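Local coordinates for protein nodulation fucosyltransferase NodZ (Bradyrhizobium sp., PDB 2HHC) that belongs to the NodZ family of rhizobial nodulation proteins and has the two-sheet architecture of the GT-B clan, at residues R206-L211 and T279-P284; W20-A25 and L36-R41; Q227-V232 and V239-K244; C136-E141 and A293-P298. All coordinates share one frame; numbering follows the deposited sequence.

Contact 1. Residues R206-L211 and T279-P284; sequences RKAKAL and TVIRFP
Ala208 sets its methyl group against Thr279 and Ile281 in a helix-on-sheet contact, where the last turn of helix 192-209 lies on strand 279-283 in the second of the two mixed sheets. Side chains alternate along the strand: Thr279 and Ile281 face the helix, whereas Val280 between them faces away. Ala208 CB approaches Ile281 CD1 to 3.9 Å and Thr279 CG2 to 4.1 Å, so a single methyl rests on the tips of two neighbours of the same strand face. Thr279 holds OG1 beside its backbone N (chi1 -67°), which leaves CG2 turned to Ala208 and the hydroxyl on the Leu211 side. There Leu211 CD1 lies 4.5 Å from Thr279 OG1, a loose edge to the patch. Ile172 and Ile301, on the neighbouring strands, also touch Ala208. Tyr213 OH is hydrogen-bonded to both Thr279 OG1 and Ala208 O, tying strand and helix end together through one hydroxyl. No hydrogen bond joins the two segments directly, and their closest meetings are between carbons; the polar group of Thr279 is satisfied by Tyr213, which is consistent with a threonine being accommodated in a mainly apolar seam.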
loop_
_atom_site.group_PDB
_atom_site.type_symbol
_atom_site.label_atom_id
_atom_site.label_comp_id
_atom_site.label_asym_id
_atom_site.label_seq_id
_atom_site.Cartn_x
_atom_site.Cartn_y
_atom_site.Cartn_z
ATOM N N ARG A 206 14.646 20.454 5.888
ATOM C CA ARG A 206 15.218 21.379 6.869
ATOM C C ARG A 206 14.422 21.315 8.195
ATOM O O ARG A 206 15.028 21.289 9.285
ATOM C CB ARG A 206 15.298 22.800 6.291
ATOM C CG ARG A 206 16.284 22.867 5.134
ATOM C CD ARG A 206 16.414 24.206 4.438
ATOM N NE ARG A 206 17.361 24.051 3.314
ATOM C CZ ARG A 206 17.153 24.358 2.040
ATOM N NH1 ARG A 206 16.056 25.016 1.648
ATOM N NH2 ARG A 206 18.103 24.068 1.155
ATOM N N LYS A 207 13.090 21.286 8.097
ATOM C CA LYS A 207 12.219 21.216 9.277
ATOM C C LYS A 207 12.474 19.950 10.049
ATOM O O LYS A 207 12.642 19.977 11.281
ATOM C CB LYS A 207 10.733 21.380 8.890
ATOM C CG LYS A 207 9.705 21.127 10.045
ATOM C CD LYS A 207 8.293 21.421 9.528
ATOM C CE LYS A 207 7.187 21.142 10.557
ATOM N NZ LYS A 207 7.160 22.125 11.655
ATOM N N ALA A 208 12.540 18.836 9.340
ATOM C CA ALA A 208 12.794 17.552 9.964
ATOM C C ALA A 208 14.162 17.513 10.631
ATOM O O ALA A 208 14.312 16.945 11.726
ATOM C CB ALA A 208 12.707 16.433 8.916
ATOM N N LYS A 209 15.164 18.095 9.978
ATOM C CA LYS A 209 16.538 18.049 10.497
ATOM C C LYS A 209 16.756 18.920 11.721
ATOM O O LYS A 209 17.718 18.687 12.469
ATOM C CB LYS A 209 17.539 18.447 9.410
ATOM C CG LYS A 209 17.877 17.322 8.452
ATOM C CD LYS A 209 18.942 17.702 7.427
ATOM C CE LYS A 209 20.312 17.686 8.132
ATOM N NZ LYS A 209 21.302 18.373 7.329
ATOM N N ALA A 210 15.892 19.925 11.906
ATOM C CA ALA A 210 15.945 20.830 13.064
ATOM C C ALA A 210 15.356 20.216 14.355
ATOM O O ALA A 210 15.539 20.782 15.446
ATOM C CB ALA A 210 15.217 22.095 12.731
ATOM N N LEU A 211 14.630 19.099 14.239
ATOM C CA LEU A 211 14.125 18.330 15.375
ATOM C C LEU A 211 15.293 17.625 16.056
ATOM O O LEU A 211 16.386 17.529 15.486
ATOM C CB LEU A 211 13.072 17.317 14.923
ATOM C CG LEU A 211 11.868 17.943 14.213
ATOM C CD1 LEU A 211 10.890 16.907 13.725
ATOM C CD2 LEU A 211 11.181 18.962 15.098
ATOM N N THR A 279 11.449 9.886 11.549
ATOM C CA THR A 279 10.578 10.901 11.037
ATOM C C THR A 279 10.379 10.561 9.568
ATOM O O THR A 279 11.343 10.138 8.903
ATOM C CB THR A 279 11.241 12.286 11.121
ATOM O OG1 THR A 279 11.395 12.635 12.485
ATOM C CG2 THR A 279 10.401 13.366 10.398
ATOM N N VAL A 280 9.160 10.717 9.084
ATOM C CA VAL A 280 8.877 10.538 7.650
ATOM C C VAL A 280 8.178 11.763 7.094
ATOM O O VAL A 280 7.223 12.294 7.647
ATOM C CB VAL A 280 8.044 9.278 7.358
ATOM C CG1 VAL A 280 7.736 9.161 5.857
ATOM C CG2 VAL A 280 8.848 8.074 7.694
ATOM N N ILE A 281 8.708 12.212 5.950
ATOM C CA ILE A 281 8.160 13.298 5.154
ATOM C C ILE A 281 7.362 12.670 4.009
ATOM O O ILE A 281 7.891 11.869 3.227
ATOM C CB ILE A 281 9.282 14.203 4.583
ATOM C CG1 ILE A 281 9.980 14.961 5.721
ATOM C CG2 ILE A 281 8.684 15.148 3.563
ATOM C CD1 ILE A 281 11.272 15.557 5.368
ATOM N N ARG A 282 6.086 13.006 3.950
ATOM C CA ARG A 282 5.133 12.459 2.956
ATOM C C ARG A 282 4.832 13.515 1.898
ATOM O O ARG A 282 4.047 14.445 2.110
ATOM C CB ARG A 282 3.830 12.069 3.647
ATOM C CG ARG A 282 3.966 11.054 4.778
ATOM C CD ARG A 282 2.657 10.668 5.329
ATOM N NE ARG A 282 1.948 9.722 4.457
ATOM C CZ ARG A 282 0.689 9.337 4.618
ATOM N NH1 ARG A 282 -0.052 9.811 5.604
ATOM N NH2 ARG A 282 0.170 8.440 3.790
ATOM N N PHE A 283 5.420 13.346 0.717
ATOM C CA PHE A 283 5.249 14.296 -0.363
ATOM C C PHE A 283 4.697 13.535 -1.599
ATOM O O PHE A 283 5.458 13.014 -2.408
ATOM C CB PHE A 283 6.608 14.977 -0.626
ATOM C CG PHE A 283 6.525 16.214 -1.392
ATOM C CD1 PHE A 283 6.566 16.168 -2.785
ATOM C CD2 PHE A 283 6.375 17.445 -0.756
ATOM C CE1 PHE A 283 6.496 17.333 -3.536
ATOM C CE2 PHE A 283 6.293 18.620 -1.497
ATOM C CZ PHE A 283 6.352 18.579 -2.886
ATOM N N PRO A 284 3.334 13.398 -1.712
ATOM C CA PRO A 284 2.248 13.991 -0.892
ATOM C C PRO A 284 1.780 13.046 0.209
ATOM O O PRO A 284 1.964 11.845 0.148
ATOM C CB PRO A 284 1.150 14.214 -1.933
ATOM C CG PRO A 284 1.429 13.201 -2.989
ATOM C CD PRO A 284 2.917 12.942 -3.023
#

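Contact 2. Residues W20-A25 and L36-R41; sequences WSLASA and LVIDWR
Leu22 has its CG trans to the backbone N (chi1 -178°), which carries both methyls out from the helix toward Leu36 and Ile38. Ile38 instead keeps CG1 beside its own backbone N (chi1 -50°), and this swings its longer branch to the helix although the residue does not point straight at it. The two side chains cross at about a right angle: Leu22 CD1 lies 3.8 Å from Ile38 CG1, and Leu22 CD2 is 4.0 Å from Ile38 CD1. The same Leu22 CD1 also reaches Leu36 CD2 at 4.0 Å, wedged between two strand residues that follow each other at an interval of two. Leu36 sends its other methyl one turn further along the helix, where Leu36 CD1 meets Ala25 CB at 3.7 Å. These are the helix and second strand of a beta-alpha-beta unit formed by strand 6-10, helix 15-32 and strand 35-39, and segment 20-25 runs nearly antiparallel to strand residues 36-39, at 159°. Ile144 from helix 138-147 touches Leu22 as well. The other branch of Ile38, CG2, sits over one face of the Trp40 ring, toward its rim. Past Ile38 the chain turns at Asp39, whose OD1 accepts from Arg41 N at 3.2 Å, an Asx turn, while Arg41 NE reaches that oxygen at 2.9 Å from the opposite face of the carboxylate. Arg41 NH2 bonds Asp39 OD2 at 2.9 Å, completing a side-on, two-nitrogen salt bridge, and Arg10 gives OD2 a second charged partner.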
loop_
_atom_site.group_PDB
_atom_site.type_symbol
_atom_site.label_atom_id
_atom_site.label_comp_id
_atom_site.label_asym_id
_atom_site.label_seq_id
_atom_site.Cartn_x
_atom_site.Cartn_y
_atom_site.Cartn_z
ATOM N N TRP A 20 -4.036 -1.574 1.786
ATOM C CA TRP A 20 -5.097 -0.870 2.541
ATOM C C TRP A 20 -6.463 -1.433 2.083
ATOM O O TRP A 20 -7.329 -1.744 2.881
ATOM C CB TRP A 20 -4.994 0.601 2.242
ATOM C CG TRP A 20 -5.686 1.530 3.219
ATOM C CD1 TRP A 20 -6.730 1.240 4.088
ATOM C CD2 TRP A 20 -5.359 2.882 3.436
ATOM N NE1 TRP A 20 -7.044 2.348 4.816
ATOM C CE2 TRP A 20 -6.222 3.385 4.442
ATOM C CE3 TRP A 20 -4.424 3.739 2.865
ATOM C CZ2 TRP A 20 -6.169 4.702 4.855
ATOM C CZ3 TRP A 20 -4.379 5.039 3.255
ATOM C CH2 TRP A 20 -5.266 5.529 4.228
ATOM N N SER A 21 -6.650 -1.564 0.756
ATOM C CA SER A 21 -7.877 -2.137 0.217
ATOM C C SER A 21 -8.096 -3.569 0.680
ATOM O O SER A 21 -9.214 -3.966 0.972
ATOM C CB SER A 21 -7.866 -2.026 -1.314
ATOM O OG SER A 21 -7.878 -0.689 -1.784
ATOM N N LEU A 22 -6.998 -4.298 0.819
ATOM C CA LEU A 22 -7.059 -5.667 1.393
ATOM C C LEU A 22 -7.588 -5.659 2.807
ATOM O O LEU A 22 -8.423 -6.472 3.192
ATOM C CB LEU A 22 -5.693 -6.337 1.378
ATOM C CG LEU A 22 -5.588 -7.773 1.899
ATOM C CD1 LEU A 22 -6.521 -8.652 1.093
ATOM C CD2 LEU A 22 -4.193 -8.206 1.791
ATOM N N ALA A 23 -7.089 -4.730 3.642
ATOM C CA ALA A 23 -7.550 -4.605 5.033
ATOM C C ALA A 23 -9.091 -4.389 5.075
ATOM O O ALA A 23 -9.792 -4.942 5.906
ATOM C CB ALA A 23 -6.818 -3.498 5.718
ATOM N N SER A 24 -9.596 -3.593 4.151
ATOM C CA SER A 24 -11.048 -3.367 4.087
ATOM C C SER A 24 -11.838 -4.636 3.752
ATOM O O SER A 24 -12.871 -4.903 4.399
ATOM C CB SER A 24 -11.354 -2.238 3.131
ATOM O OG SER A 24 -10.769 -1.028 3.598
ATOM N N ALA A 25 -11.366 -5.337 2.745
ATOM C CA ALA A 25 -11.995 -6.622 2.360
ATOM C C ALA A 25 -11.916 -7.614 3.541
ATOM O O ALA A 25 -12.927 -8.277 3.863
ATOM C CB ALA A 25 -11.305 -7.185 1.166
ATOM N N LEU A 36 -11.713 -14.944 2.596
ATOM C CA LEU A 36 -11.046 -13.873 1.854
ATOM C C LEU A 36 -10.158 -14.395 0.752
ATOM O O LEU A 36 -9.352 -15.294 0.953
ATOM C CB LEU A 36 -10.189 -13.039 2.791
ATOM C CG LEU A 36 -9.417 -11.883 2.207
ATOM C CD1 LEU A 36 -10.367 -10.754 1.728
ATOM C CD2 LEU A 36 -8.497 -11.328 3.271
ATOM N N VAL A 37 -10.397 -13.899 -0.446
ATOM C CA VAL A 37 -9.620 -14.263 -1.609
ATOM C C VAL A 37 -8.797 -13.026 -2.013
ATOM O O VAL A 37 -9.327 -11.914 -2.215
ATOM C CB VAL A 37 -10.553 -14.602 -2.784
ATOM C CG1 VAL A 37 -9.751 -14.970 -4.004
ATOM C CG2 VAL A 37 -11.536 -15.705 -2.427
ATOM N N ILE A 38 -7.476 -13.172 -2.083
ATOM C CA ILE A 38 -6.566 -12.098 -2.487
ATOM C C ILE A 38 -6.295 -12.317 -3.974
ATOM O O ILE A 38 -5.664 -13.306 -4.348
ATOM C CB ILE A 38 -5.274 -12.099 -1.680
ATOM C CG1 ILE A 38 -5.553 -12.153 -0.172
ATOM C CG2 ILE A 38 -4.442 -10.866 -2.085
ATOM C CD1 ILE A 38 -4.312 -12.110 0.724
ATOM N N ASP A 39 -6.844 -11.442 -4.793
ATOM C CA ASP A 39 -6.804 -11.604 -6.269
ATOM C C ASP A 39 -6.046 -10.448 -6.896
ATOM O O ASP A 39 -6.597 -9.361 -7.187
ATOM C CB ASP A 39 -8.196 -11.706 -6.842
ATOM C CG ASP A 39 -8.184 -11.894 -8.330
ATOM O OD1 ASP A 39 -7.110 -12.032 -8.958
ATOM O OD2 ASP A 39 -9.324 -11.875 -8.891
ATOM N N TRP A 40 -4.735 -10.621 -7.002
ATOM C CA TRP A 40 -3.854 -9.629 -7.586
ATOM C C TRP A 40 -3.451 -9.986 -9.020
ATOM O O TRP A 40 -2.413 -9.588 -9.526
ATOM C CB TRP A 40 -2.633 -9.391 -6.734
ATOM C CG TRP A 40 -2.919 -8.701 -5.425
ATOM C CD1 TRP A 40 -4.127 -8.328 -4.902
ATOM C CD2 TRP A 40 -1.924 -8.379 -4.416
ATOM N NE1 TRP A 40 -3.944 -7.729 -3.679
ATOM C CE2 TRP A 40 -2.590 -7.731 -3.379
ATOM C CE3 TRP A 40 -0.543 -8.484 -4.374
ATOM C CZ2 TRP A 40 -1.917 -7.277 -2.241
ATOM C CZ3 TRP A 40 0.125 -8.018 -3.300
ATOM C CH2 TRP A 40 -0.572 -7.407 -2.236
ATOM N N ARG A 41 -4.316 -10.718 -9.733
ATOM C CA ARG A 41 -4.163 -10.888 -11.189
ATOM C C ARG A 41 -4.210 -9.550 -11.867
ATOM O O ARG A 41 -5.044 -8.716 -11.533
ATOM C CB ARG A 41 -5.277 -11.785 -11.753
ATOM C CG ARG A 41 -5.101 -13.258 -11.358
ATOM C CD ARG A 41 -6.223 -14.181 -11.838
ATOM N NE ARG A 41 -7.453 -13.803 -11.195
ATOM C CZ ARG A 41 -8.633 -14.328 -11.488
ATOM N NH1 ARG A 41 -8.679 -15.323 -12.356
ATOM N NH2 ARG A 41 -9.744 -13.870 -10.902
#

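Contact 3. Residues Q227-V232 and V239-K244; sequences QVLDQV and VFAVPK
Leu229 and Ala241 supply one of two apolar meetings between helix 226-235 and the chain that follows it. Leu229 CD1 lies 3.9 Å from Ala241 CB, a methyl-to-methyl touch. The leucine starts off to the side of the facing segment, but a chi1 of 178° directs CG away from its own nitrogen and carries the branches across to the alanine. One helical turn later, Val232 CG1 faces Val239 CG2 at 4.3 Å, a looser pair closer to the buried side. The pairing runs in opposite senses: Leu229 meets Ala241, and three residues later Val232 meets the earlier Val239. The elements belong to a beta-alpha-beta unit of strand 217-223, helix 226-235 and strand 239-240, the last being an outermost strand of its sheet. Leu221 of the preceding strand touches both Leu229 and Val232, and Val219 touches Val239, so the first strand of the unit lies under the same apolar seam. A second kind of contact joins side chain to backbone: Val239 CG2, placed beside its own backbone N, also comes within 3.9 Å of Val232 O. Phe240, pointing away from the helix, stacks its ring on His165 of helix 152-166, while its backbone is hydrogen-bonded to Val219 and Leu221.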
loop_
_atom_site.group_PDB
_atom_site.type_symbol
_atom_site.label_atom_id
_atom_site.label_comp_id
_atom_site.label_asym_id
_atom_site.label_seq_id
_atom_site.Cartn_x
_atom_site.Cartn_y
_atom_site.Cartn_z
ATOM N N GLN A 227 16.581 12.799 -11.070
ATOM C CA GLN A 227 16.901 14.199 -10.973
ATOM C C GLN A 227 16.658 14.666 -9.543
ATOM O O GLN A 227 17.500 15.351 -8.980
ATOM C CB GLN A 227 16.092 15.011 -11.979
ATOM N N VAL A 228 15.521 14.301 -8.959
ATOM C CA VAL A 228 15.275 14.601 -7.529
ATOM C C VAL A 228 16.327 13.975 -6.646
ATOM O O VAL A 228 16.844 14.628 -5.744
ATOM C CB VAL A 228 13.837 14.210 -7.079
ATOM C CG1 VAL A 228 13.631 14.407 -5.569
ATOM C CG2 VAL A 228 12.790 14.970 -7.877
ATOM N N LEU A 229 16.653 12.710 -6.862
ATOM C CA LEU A 229 17.686 12.050 -6.088
ATOM C C LEU A 229 19.010 12.848 -6.140
ATOM O O LEU A 229 19.634 13.122 -5.130
ATOM C CB LEU A 229 17.919 10.621 -6.607
ATOM C CG LEU A 229 19.029 9.893 -5.864
ATOM C CD1 LEU A 229 18.804 9.783 -4.404
ATOM C CD2 LEU A 229 19.262 8.462 -6.507
ATOM N N ASP A 230 19.449 13.165 -7.343
ATOM C CA ASP A 230 20.701 13.933 -7.549
ATOM C C ASP A 230 20.633 15.279 -6.859
ATOM O O ASP A 230 21.618 15.692 -6.229
ATOM C CB ASP A 230 20.982 14.130 -9.018
ATOM C CG ASP A 230 21.338 12.836 -9.740
ATOM O OD1 ASP A 230 21.647 11.840 -9.036
ATOM O OD2 ASP A 230 21.233 12.806 -10.980
ATOM N N GLN A 231 19.514 15.982 -6.990
ATOM C CA GLN A 231 19.417 17.308 -6.387
ATOM C C GLN A 231 19.376 17.265 -4.875
ATOM O O GLN A 231 20.121 17.980 -4.205
ATOM C CB GLN A 231 18.200 18.062 -6.937
ATOM C CG GLN A 231 18.268 18.367 -8.436
ATOM C CD GLN A 231 16.888 18.533 -9.120
ATOM O OE1 GLN A 231 16.825 18.860 -10.304
ATOM N NE2 GLN A 231 15.804 18.301 -8.372
ATOM N N VAL A 232 18.495 16.457 -4.324
ATOM C CA VAL A 232 18.394 16.357 -2.871
ATOM C C VAL A 232 19.713 15.855 -2.281
ATOM O O VAL A 232 20.228 16.402 -1.283
ATOM C CB VAL A 232 17.227 15.476 -2.439
ATOM C CG1 VAL A 232 17.281 15.242 -0.917
ATOM C CG2 VAL A 232 15.908 16.083 -2.884
ATOM N N VAL A 239 22.567 11.809 2.572
ATOM C CA VAL A 239 21.419 11.286 1.851
ATOM C C VAL A 239 21.783 9.971 1.171
ATOM O O VAL A 239 22.863 9.844 0.536
ATOM C CB VAL A 239 20.921 12.306 0.793
ATOM C CG1 VAL A 239 19.753 11.724 0.004
ATOM C CG2 VAL A 239 20.487 13.603 1.455
ATOM N N PHE A 240 20.913 8.992 1.339
ATOM C CA PHE A 240 21.062 7.713 0.654
ATOM C C PHE A 240 19.719 7.201 0.167
ATOM O O PHE A 240 18.673 7.589 0.642
ATOM C CB PHE A 240 21.746 6.679 1.565
ATOM C CG PHE A 240 20.901 6.211 2.699
ATOM C CD1 PHE A 240 20.751 7.008 3.837
ATOM C CD2 PHE A 240 20.212 5.014 2.649
ATOM C CE1 PHE A 240 19.962 6.584 4.893
ATOM C CE2 PHE A 240 19.393 4.587 3.699
ATOM C CZ PHE A 240 19.293 5.368 4.856
ATOM N N ALA A 241 19.795 6.268 -0.787
ATOM C CA ALA A 241 18.652 5.619 -1.399
ATOM C C ALA A 241 19.018 4.216 -1.739
ATOM O O ALA A 241 20.186 3.910 -1.869
ATOM C CB ALA A 241 18.218 6.367 -2.708
ATOM N N VAL A 242 18.014 3.378 -1.923
ATOM C CA VAL A 242 18.285 2.005 -2.327
ATOM C C VAL A 242 18.650 2.029 -3.812
ATOM O O VAL A 242 17.910 2.584 -4.592
ATOM C CB VAL A 242 17.066 1.162 -2.129
ATOM C CG1 VAL A 242 17.377 -0.296 -2.551
ATOM C CG2 VAL A 242 16.615 1.196 -0.706
ATOM N N PRO A 243 19.775 1.436 -4.183
ATOM C CA PRO A 243 20.215 1.391 -5.547
ATOM C C PRO A 243 19.248 0.598 -6.425
ATOM O O PRO A 243 18.579 -0.331 -5.940
ATOM C CB PRO A 243 21.548 0.647 -5.455
ATOM C CG PRO A 243 21.950 0.680 -4.062
ATOM C CD PRO A 243 20.690 0.713 -3.290
ATOM N N LYS A 244 19.170 0.976 -7.700
ATOM C CA LYS A 244 18.159 0.459 -8.639
ATOM C C LYS A 244 18.463 0.930 -10.048
ATOM O O LYS A 244 18.650 2.139 -10.262
ATOM C CB LYS A 244 16.748 0.939 -8.251
ATOM C CG LYS A 244 16.480 2.439 -8.480
#

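Contact 4. Residues C136-E141 and A293-P298; sequences CSEEAE and ARLLVP
Leu295 pushes its two methyls between Glu138 and Glu141, one to each. This is helix-to-helix packing across the two halves of a GT-B architecture: helix 138-147 follows strand 125-128 of the first sheet, and helix 291-296 lies in the chain between strands 279-283 and 299-303 of the second. In the first shell, Leu295 CD2 comes to 3.4 Å from Glu138 CG, a tight carbon-to-carbon approach in which the two side chains slide past each other in opposite directions. The other methyl, Leu295 CD1, lies 4.0 Å from Glu141 CB and at the same distance from Glu141 OE1, the glutamate crossing the leucine at about a right angle. What the leucine meets is thus mainly the aliphatic part of two acidic side chains. Glu138 leaves its backbone fully stretched (N to CG, chi1 178°) and stays extended beyond CG, laying its methylene along the leucine while the carboxylate travels on. The next shell holds those carboxylates: Glu138 OE2 makes a salt bridge with Arg142 NE, and Glu141 OE1 with Arg291 NE. Arg142 also hydrogen-bonds Leu295 O through NH2, so one arginine grips both a contacting glutamate and the backbone of the leucine it touches. Trp20 of helix 15-32 backs Glu141 from the first domain. Outermost, Ser137 sits at the N-cap of helix 138-147 and steadies its first turn, its OG accepting from Ala140 N at 3.0 Å with an N-H...O angle of 156°.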
loop_
_atom_site.group_PDB
_atom_site.type_symbol
_atom_site.label_atom_id
_atom_site.label_comp_id
_atom_site.label_asym_id
_atom_site.label_seq_id
_atom_site.Cartn_x
_atom_site.Cartn_y
_atom_site.Cartn_z
ATOM N N CYS A 136 -11.941 1.072 6.384
ATOM C CA CYS A 136 -11.727 0.144 7.488
ATOM C C CYS A 136 -11.006 0.856 8.611
ATOM O O CYS A 136 -10.597 2.012 8.509
ATOM C CB CYS A 136 -10.873 -1.032 7.043
ATOM S SG CYS A 136 -9.173 -0.599 6.565
ATOM N N SER A 137 -10.911 0.170 9.755
ATOM C CA SER A 137 -10.194 0.711 10.851
ATOM C C SER A 137 -8.689 0.643 10.681
ATOM O O SER A 137 -8.162 -0.176 9.922
ATOM C CB SER A 137 -10.502 -0.007 12.150
ATOM O OG SER A 137 -10.038 -1.356 12.016
ATOM N N GLU A 138 -8.004 1.494 11.425
ATOM C CA GLU A 138 -6.547 1.449 11.437
ATOM C C GLU A 138 -6.067 0.092 11.967
ATOM O O GLU A 138 -5.032 -0.416 11.556
ATOM C CB GLU A 138 -6.042 2.586 12.290
ATOM C CG GLU A 138 -4.611 2.739 12.502
ATOM C CD GLU A 138 -4.361 3.527 13.781
ATOM O OE1 GLU A 138 -5.002 4.611 13.935
ATOM O OE2 GLU A 138 -3.582 3.052 14.621
ATOM N N GLU A 139 -6.816 -0.467 12.899
ATOM C CA GLU A 139 -6.471 -1.799 13.400
ATOM C C GLU A 139 -6.492 -2.836 12.337
ATOM O O GLU A 139 -5.615 -3.737 12.292
ATOM C CB GLU A 139 -7.388 -2.204 14.575
ATOM C CG GLU A 139 -7.093 -1.511 15.836
ATOM C CD GLU A 139 -7.466 -0.034 15.889
ATOM O OE1 GLU A 139 -8.503 0.328 15.268
ATOM O OE2 GLU A 139 -6.757 0.737 16.547
ATOM N N ALA A 140 -7.459 -2.805 11.427
ATOM C CA ALA A 140 -7.502 -3.746 10.322
ATOM C C ALA A 140 -6.239 -3.624 9.442
ATOM O O ALA A 140 -5.654 -4.598 8.998
ATOM C CB ALA A 140 -8.755 -3.605 9.507
ATOM N N GLU A 141 -5.822 -2.383 9.205
ATOM C CA GLU A 141 -4.637 -2.125 8.397
ATOM C C GLU A 141 -3.417 -2.733 9.086
ATOM O O GLU A 141 -2.558 -3.376 8.456
ATOM C CB GLU A 141 -4.417 -0.615 8.206
ATOM C CG GLU A 141 -5.449 0.072 7.343
ATOM C CD GLU A 141 -5.173 1.554 7.375
ATOM O OE1 GLU A 141 -4.159 1.963 6.701
ATOM O OE2 GLU A 141 -5.813 2.329 8.118
ATOM N N ALA A 293 4.283 3.586 6.905
ATOM C CA ALA A 293 5.126 4.503 7.724
ATOM C C ALA A 293 4.286 5.420 8.633
ATOM O O ALA A 293 4.576 5.594 9.835
ATOM C CB ALA A 293 6.011 5.295 6.848
ATOM N N ARG A 294 3.204 6.007 8.135
ATOM C CA ARG A 294 2.304 6.807 8.931
ATOM C C ARG A 294 1.788 6.046 10.160
ATOM O O ARG A 294 1.646 6.610 11.241
ATOM C CB ARG A 294 1.136 7.325 8.078
ATOM C CG ARG A 294 0.016 8.015 8.828
ATOM C CD ARG A 294 0.469 9.269 9.564
ATOM N NE ARG A 294 -0.588 9.908 10.364
ATOM C CZ ARG A 294 -0.975 9.509 11.582
ATOM N NH1 ARG A 294 -0.409 8.462 12.161
ATOM N NH2 ARG A 294 -1.926 10.168 12.229
ATOM N N LEU A 295 1.455 4.771 9.982
ATOM C CA LEU A 295 0.997 3.931 11.114
ATOM C C LEU A 295 2.055 3.698 12.182
ATOM O O LEU A 295 1.702 3.551 13.394
ATOM C CB LEU A 295 0.521 2.579 10.567
ATOM C CG LEU A 295 -0.774 2.668 9.741
ATOM C CD1 LEU A 295 -0.994 1.284 9.053
ATOM C CD2 LEU A 295 -1.968 3.220 10.445
ATOM N N LEU A 296 3.310 3.619 11.789
ATOM C CA LEU A 296 4.390 3.191 12.719
ATOM C C LEU A 296 5.392 4.241 13.201
ATOM O O LEU A 296 5.922 4.100 14.306
ATOM C CB LEU A 296 5.160 2.004 12.150
ATOM C CG LEU A 296 4.428 0.662 11.985
ATOM C CD1 LEU A 296 5.393 -0.388 11.389
ATOM C CD2 LEU A 296 3.931 0.223 13.298
ATOM N N VAL A 297 5.687 5.235 12.396
ATOM C CA VAL A 297 6.799 6.145 12.671
ATOM C C VAL A 297 6.426 7.194 13.684
ATOM O O VAL A 297 5.284 7.668 13.710
ATOM C CB VAL A 297 7.214 6.824 11.350
ATOM C CG1 VAL A 297 8.165 7.994 11.514
ATOM C CG2 VAL A 297 7.780 5.778 10.373
ATOM N N PRO A 298 7.368 7.529 14.580
ATOM C CA PRO A 298 7.052 8.518 15.625
ATOM C C PRO A 298 6.549 9.901 15.172
ATOM O O PRO A 298 5.662 10.496 15.821
ATOM C CB PRO A 298 8.393 8.663 16.350
ATOM C CG PRO A 298 9.054 7.361 16.187
ATOM C CD PRO A 298 8.678 6.901 14.793
#

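Starting from the N terminus, contact 2 closes first, a short-range unit with helix 15-32 folded back on strand 35-39 of the first sheet, before any other contact opens. Contact 4 opens next at 136-141 and does not close until 293-298, enclosing four of the second sheet's six strands. Within that span lies contact 1, from 206-211 to 279-284, and inside contact 1 lies contact 3, a local return from 227-232 to 239-244; the three nest and none cross. Contacts 1 and 3 serve the same sheet without touching. Contact 4 touches both contact 2, through Ala140 and Ala23, and contact 1, through Val297 and Val280, so it stands between the two halves.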